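Local coordinates for predicted ATPase of the ABC class (Vibrio vulnificus, PDB 5D6A), which probably binds and hydrolyses ATP as a member of the ABC class of ATPases, and is captured here with the non-hydrolysable analogue AMP-PNP, at residues A103-A107 against I118-T124; D507-I512 against D550-P554. One frame throughout, in Å; residues are numbered along the deposited sequence.

Contact 1. Residues A103-A107 against I118-T124; sequences ARSFA and ISLHGQT
I118 and L120 push their branched side chains against one flank of helix 92-109 in the N-terminal region of this ABC-class ATPase, while R104 reaches along the connection 118-124 to the type II' beta turn H121-T124. The bumps come from alternate residues. CG2 of I118 settles among the A103 carbonyl, the edge of the F106 ring and the A107 methyl, lying 3.7 Å from A107 CB, and its CD1 reaches A103. Next along, L120 straddles the helix surface: CD1 meets A107 CB at 3.7 Å, while CD2 lies against the R104 side chain, 3.9 Å from R104 CG. A103, with its carbonyl, and A107 thus form the floor of the hollow, flanked by F106 on the I118 side and R104 on the L120 side; F106 also packs on helix 155-172. The CB of R104 points away from the loop, yet the chain, extended from CG to NE, carries the guanidinium past L120 to the turn, and D100 takes NE in a salt bridge. T124 N and OG1 both donate to H121 O, closing the turn. G122 O, near the guanidinium plane, accepts two bent bonds (N-H...O 143° and 141°), from R104 NH1 in its carbonyl plane and R104 NH2 tilted from it, each at 3.1 Å.

Contact 2. Residues D507-I512 against D550-P554; sequences DEVNAI and DLAKP
The start of helix 506-519, in the MRB1590-type C-terminal region, is crossed by the extended connection that leads into helix 556-564, and D507, E508 and A511 meet it chiefly through its backbone. A552 N approaches D507 O at 3.4 Å in a weak hydrogen bond; the same oxygen already accepts from A511 N within the helix. Two CA-H...O contacts flank this bond, from D507 CA to D550 O and from E508 CA to A552 O, the latter at 3.4 Å. A552 O also faces the methyl of A511.

L551 directs its CB away from the helix, but CG beside its own backbone N (chi1 -63°) brings CD2 back to N510 CB at 3.6 Å. This packing of an irregular segment across a helix's first turns is mostly apolar at its other end. There the ring of P554 fits between A511 and I512: CD rests on A511 CB at 3.8 Å, and CB lies 3.8 Å from I512 CG1. V559 of helix 556-564 continues this apolar patch, touching both I512 and P554.

Charge gathers at the D550 end. The D507 and D550 side chains cross at about a right angle, their carboxylate planes 73° apart, with D507 OD1 and D550 OD2 5.2 Å from each other. Any repulsion is probably eased by R72 and R143, which both form salt bridges with D550. D507 OD2, for its part, meets S119 and, weakly, H121 of the 118-124 connection.

How the contacts relate
Contacts 1 and 2 follow one another along the chain, in the N-terminal and the C-terminal regions respectively, and their centres lie about 15 Å apart. They meet through D507 of contact 2: its OD2 is 2.6 Å from S119 OG of contact 1, a probable hydrogen bond, and 2.9 Å from H121 NE2, where any bond is weak. S119 and H121 belong to the same connection that packs on helix 92-109, so residues 118-124 bridge that helix and the start of helix 506-519. Neither contact includes a residue of the AMP-PNP pocket, whose 15 residues all fall between 217 and 428; it is the meeting of S119 and H121 with D507 that joins the two regions flanking the P-loop domain in sequence.

Contact 1. Residues A103-A107 against I118-T124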
loop_
_atom_site.group_PDB
_atom_site.type_symbol
_atom_site.label_atom_id
_atom_site.label_comp_id
_atom_site.label_asym_id
_atom_site.label_seq_id
_atom_site.Cartn_x
_atom_site.Cartn_y
_atom_site.Cartn_z
ATOM N N ALA A 103 -5.972 14.663 -25.891
ATOM C CA ALA A 103 -5.335 13.408 -25.494
ATOM C C ALA A 103 -6.355 12.270 -25.467
ATOM O O ALA A 103 -6.070 11.160 -25.918
ATOM C CB ALA A 103 -4.681 13.555 -24.132
ATOM N N ARG A 104 -7.544 12.557 -24.938
ATOM C CA ARG A 104 -8.616 11.564 -24.852
ATOM C C ARG A 104 -9.170 11.228 -26.231
ATOM O O ARG A 104 -9.553 10.090 -26.483
ATOM C CB ARG A 104 -9.740 12.059 -23.946
ATOM C CG ARG A 104 -9.305 12.340 -22.519
ATOM C CD ARG A 104 -10.463 12.855 -21.685
ATOM N NE ARG A 104 -10.012 13.329 -20.378
ATOM C CZ ARG A 104 -9.835 12.558 -19.307
ATOM N NH1 ARG A 104 -10.069 11.250 -19.357
ATOM N NH2 ARG A 104 -9.418 13.104 -18.172
ATOM N N SER A 105 -9.222 12.226 -27.111
ATOM C CA SER A 105 -9.696 12.015 -28.477
ATOM C C SER A 105 -8.711 11.127 -29.224
ATOM O O SER A 105 -9.108 10.226 -29.955
ATOM C CB SER A 105 -9.853 13.345 -29.215
ATOM O OG SER A 105 -10.866 14.139 -28.631
ATOM N N PHE A 106 -7.423 11.392 -29.023
ATOM C CA PHE A 106 -6.363 10.615 -29.652
ATOM C C PHE A 106 -6.408 9.166 -29.170
ATOM O O PHE A 106 -6.174 8.239 -29.945
ATOM C CB PHE A 106 -4.999 11.226 -29.332
ATOM C CG PHE A 106 -3.846 10.506 -29.968
ATOM C CD1 PHE A 106 -3.234 9.439 -29.324
ATOM C CD2 PHE A 106 -3.369 10.896 -31.208
ATOM C CE1 PHE A 106 -2.169 8.773 -29.908
ATOM C CE2 PHE A 106 -2.302 10.234 -31.797
ATOM C CZ PHE A 106 -1.702 9.172 -31.147
ATOM N N ALA A 107 -6.702 8.980 -27.885
ATOM C CA ALA A 107 -6.790 7.641 -27.306
ATOM C C ALA A 107 -7.985 6.891 -27.879
ATOM O O ALA A 107 -7.909 5.692 -28.139
ATOM C CB ALA A 107 -6.896 7.719 -25.790
ATOM N N ILE A 118 -1.366 6.470 -25.321
ATOM C CA ILE A 118 -1.114 7.812 -24.808
ATOM C C ILE A 118 -1.518 7.819 -23.334
ATOM O O ILE A 118 -2.467 7.139 -22.940
ATOM C CB ILE A 118 -1.882 8.887 -25.609
ATOM C CG1 ILE A 118 -1.399 10.288 -25.226
ATOM C CG2 ILE A 118 -3.388 8.750 -25.412
ATOM C CD1 ILE A 118 -1.993 11.388 -26.077
ATOM N N SER A 119 -0.799 8.588 -22.524
ATOM C CA SER A 119 -1.049 8.624 -21.084
ATOM C C SER A 119 -2.275 9.463 -20.691
ATOM O O SER A 119 -2.274 10.688 -20.835
ATOM C CB SER A 119 0.201 9.139 -20.363
ATOM O OG SER A 119 0.077 9.000 -18.960
ATOM N N LEU A 120 -3.317 8.789 -20.201
ATOM C CA LEU A 120 -4.544 9.453 -19.742
ATOM C C LEU A 120 -4.534 9.486 -18.225
ATOM O O LEU A 120 -3.797 8.730 -17.592
ATOM C CB LEU A 120 -5.790 8.725 -20.240
ATOM C CG LEU A 120 -5.977 8.671 -21.755
ATOM C CD1 LEU A 120 -7.205 7.839 -22.100
ATOM C CD2 LEU A 120 -6.084 10.072 -22.337
ATOM N N HIS A 121 -5.373 10.337 -17.640
ATOM C CA HIS A 121 -5.387 10.510 -16.187
ATOM C C HIS A 121 -6.742 10.260 -15.536
ATOM O O HIS A 121 -7.113 10.937 -14.574
ATOM C CB HIS A 121 -4.881 11.913 -15.859
ATOM C CG HIS A 121 -3.620 12.258 -16.582
ATOM N ND1 HIS A 121 -3.623 12.877 -17.812
ATOM C CD2 HIS A 121 -2.322 12.012 -16.286
ATOM C CE1 HIS A 121 -2.379 13.025 -18.229
ATOM N NE2 HIS A 121 -1.570 12.510 -17.320
ATOM N N GLY A 122 -7.465 9.273 -16.057
ATOM C CA GLY A 122 -8.758 8.884 -15.506
ATOM C C GLY A 122 -9.781 9.995 -15.377
ATOM O O GLY A 122 -10.116 10.665 -16.358
ATOM N N GLN A 123 -10.262 10.197 -14.153
ATOM C CA GLN A 123 -11.298 11.191 -13.870
ATOM C C GLN A 123 -10.797 12.624 -13.696
ATOM O O GLN A 123 -11.608 13.539 -13.546
ATOM C CB GLN A 123 -12.068 10.777 -12.612
ATOM C CG GLN A 123 -12.711 9.412 -12.726
ATOM C CD GLN A 123 -13.745 9.354 -13.825
ATOM O OE1 GLN A 123 -13.594 8.608 -14.790
ATOM N NE2 GLN A 123 -14.783 10.172 -13.707
ATOM N N THR A 124 -9.484 12.827 -13.722
ATOM C CA THR A 124 -8.923 14.166 -13.529
ATOM C C THR A 124 -8.368 14.793 -14.802
ATOM O O THR A 124 -8.116 14.113 -15.793
ATOM C CB THR A 124 -7.790 14.158 -12.478
ATOM O OG1 THR A 124 -6.767 13.242 -12.881
ATOM C CG2 THR A 124 -8.321 13.756 -11.109
#

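Contact 2. Residues D507-I512 against D550-P554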
loop_
_atom_site.group_PDB
_atom_site.type_symbol
_atom_site.label_atom_id
_atom_site.label_comp_id
_atom_site.label_asym_id
_atom_site.label_seq_id
_atom_site.Cartn_x
_atom_site.Cartn_y
_atom_site.Cartn_z
ATOM N N ASP A 507 2.228 9.616 -13.318
ATOM C CA ASP A 507 2.861 10.644 -14.147
ATOM C C ASP A 507 3.430 11.743 -13.276
ATOM O O ASP A 507 4.536 12.210 -13.516
ATOM C CB ASP A 507 1.871 11.256 -15.144
ATOM C CG ASP A 507 1.421 10.272 -16.212
ATOM O OD1 ASP A 507 1.772 9.075 -16.128
ATOM O OD2 ASP A 507 0.709 10.703 -17.142
ATOM N N GLU A 508 2.673 12.168 -12.269
ATOM C CA GLU A 508 3.183 13.207 -11.373
ATOM C C GLU A 508 4.297 12.664 -10.469
ATOM O O GLU A 508 5.161 13.419 -10.039
ATOM C CB GLU A 508 2.065 13.961 -10.607
ATOM C CG GLU A 508 0.988 13.123 -9.937
ATOM C CD GLU A 508 -0.144 13.962 -9.349
ATOM O OE1 GLU A 508 0.052 15.167 -9.090
ATOM O OE2 GLU A 508 -1.240 13.406 -9.132
ATOM N N VAL A 509 4.297 11.356 -10.220
ATOM C CA VAL A 509 5.364 10.735 -9.425
ATOM C C VAL A 509 6.651 10.773 -10.258
ATOM O O VAL A 509 7.734 11.048 -9.732
ATOM C CB VAL A 509 5.028 9.288 -9.004
ATOM C CG1 VAL A 509 6.192 8.665 -8.245
ATOM C CG2 VAL A 509 3.776 9.261 -8.145
ATOM N N ASN A 510 6.531 10.495 -11.556
ATOM C CA ASN A 510 7.683 10.573 -12.452
ATOM C C ASN A 510 8.182 12.005 -12.493
ATOM O O ASN A 510 9.385 12.252 -12.432
ATOM C CB ASN A 510 7.334 10.102 -13.866
ATOM C CG ASN A 510 7.246 8.593 -13.979
ATOM O OD1 ASN A 510 8.029 7.863 -13.365
ATOM N ND2 ASN A 510 6.315 8.114 -14.799
ATOM N N ALA A 511 7.247 12.945 -12.580
ATOM C CA ALA A 511 7.597 14.358 -12.613
ATOM C C ALA A 511 8.329 14.753 -11.337
ATOM O O ALA A 511 9.255 15.555 -11.382
ATOM C CB ALA A 511 6.355 15.214 -12.805
ATOM N N ILE A 512 7.913 14.185 -10.204
ATOM C CA ILE A 512 8.565 14.468 -8.925
ATOM C C ILE A 512 10.030 14.043 -9.010
ATOM O O ILE A 512 10.925 14.772 -8.580
ATOM C CB ILE A 512 7.854 13.761 -7.744
ATOM C CG1 ILE A 512 6.506 14.438 -7.457
ATOM C CG2 ILE A 512 8.706 13.826 -6.481
ATOM C CD1 ILE A 512 5.636 13.710 -6.453
ATOM N N ASP A 550 4.697 10.811 -20.401
ATOM C CA ASP A 550 4.030 10.382 -19.168
ATOM C C ASP A 550 4.501 11.184 -17.949
ATOM O O ASP A 550 5.016 10.628 -16.973
ATOM C CB ASP A 550 4.198 8.865 -18.955
ATOM C CG ASP A 550 5.646 8.399 -19.068
ATOM O OD1 ASP A 550 6.509 9.196 -19.488
ATOM O OD2 ASP A 550 5.916 7.219 -18.751
ATOM N N LEU A 551 4.308 12.499 -18.029
ATOM C CA LEU A 551 4.655 13.428 -16.957
ATOM C C LEU A 551 3.503 14.415 -16.733
ATOM O O LEU A 551 2.876 14.880 -17.690
ATOM C CB LEU A 551 5.924 14.204 -17.312
ATOM C CG LEU A 551 7.228 13.420 -17.484
ATOM C CD1 LEU A 551 8.317 14.327 -18.034
ATOM C CD2 LEU A 551 7.666 12.789 -16.170
ATOM N N ALA A 552 3.231 14.722 -15.463
ATOM C CA ALA A 552 2.172 15.661 -15.081
ATOM C C ALA A 552 2.700 16.591 -13.995
ATOM O O ALA A 552 3.355 16.131 -13.056
ATOM C CB ALA A 552 0.955 14.904 -14.582
ATOM N N LYS A 553 2.419 17.891 -14.113
ATOM C CA LYS A 553 2.910 18.855 -13.129
ATOM C C LYS A 553 2.480 18.486 -11.717
ATOM O O LYS A 553 1.284 18.411 -11.433
ATOM C CB LYS A 553 2.447 20.287 -13.428
ATOM C CG LYS A 553 2.894 21.273 -12.345
ATOM C CD LYS A 553 2.412 22.700 -12.551
ATOM C CE LYS A 553 3.070 23.349 -13.751
ATOM N NZ LYS A 553 2.764 24.804 -13.841
ATOM N N PRO A 554 3.458 18.257 -10.826
ATOM C CA PRO A 554 3.160 17.934 -9.446
ATOM C C PRO A 554 3.137 19.193 -8.595
ATOM O O PRO A 554 3.696 20.213 -8.996
ATOM C CB PRO A 554 4.348 17.073 -9.045
ATOM C CG PRO A 554 5.487 17.667 -9.805
ATOM C CD PRO A 554 4.911 18.230 -11.080
#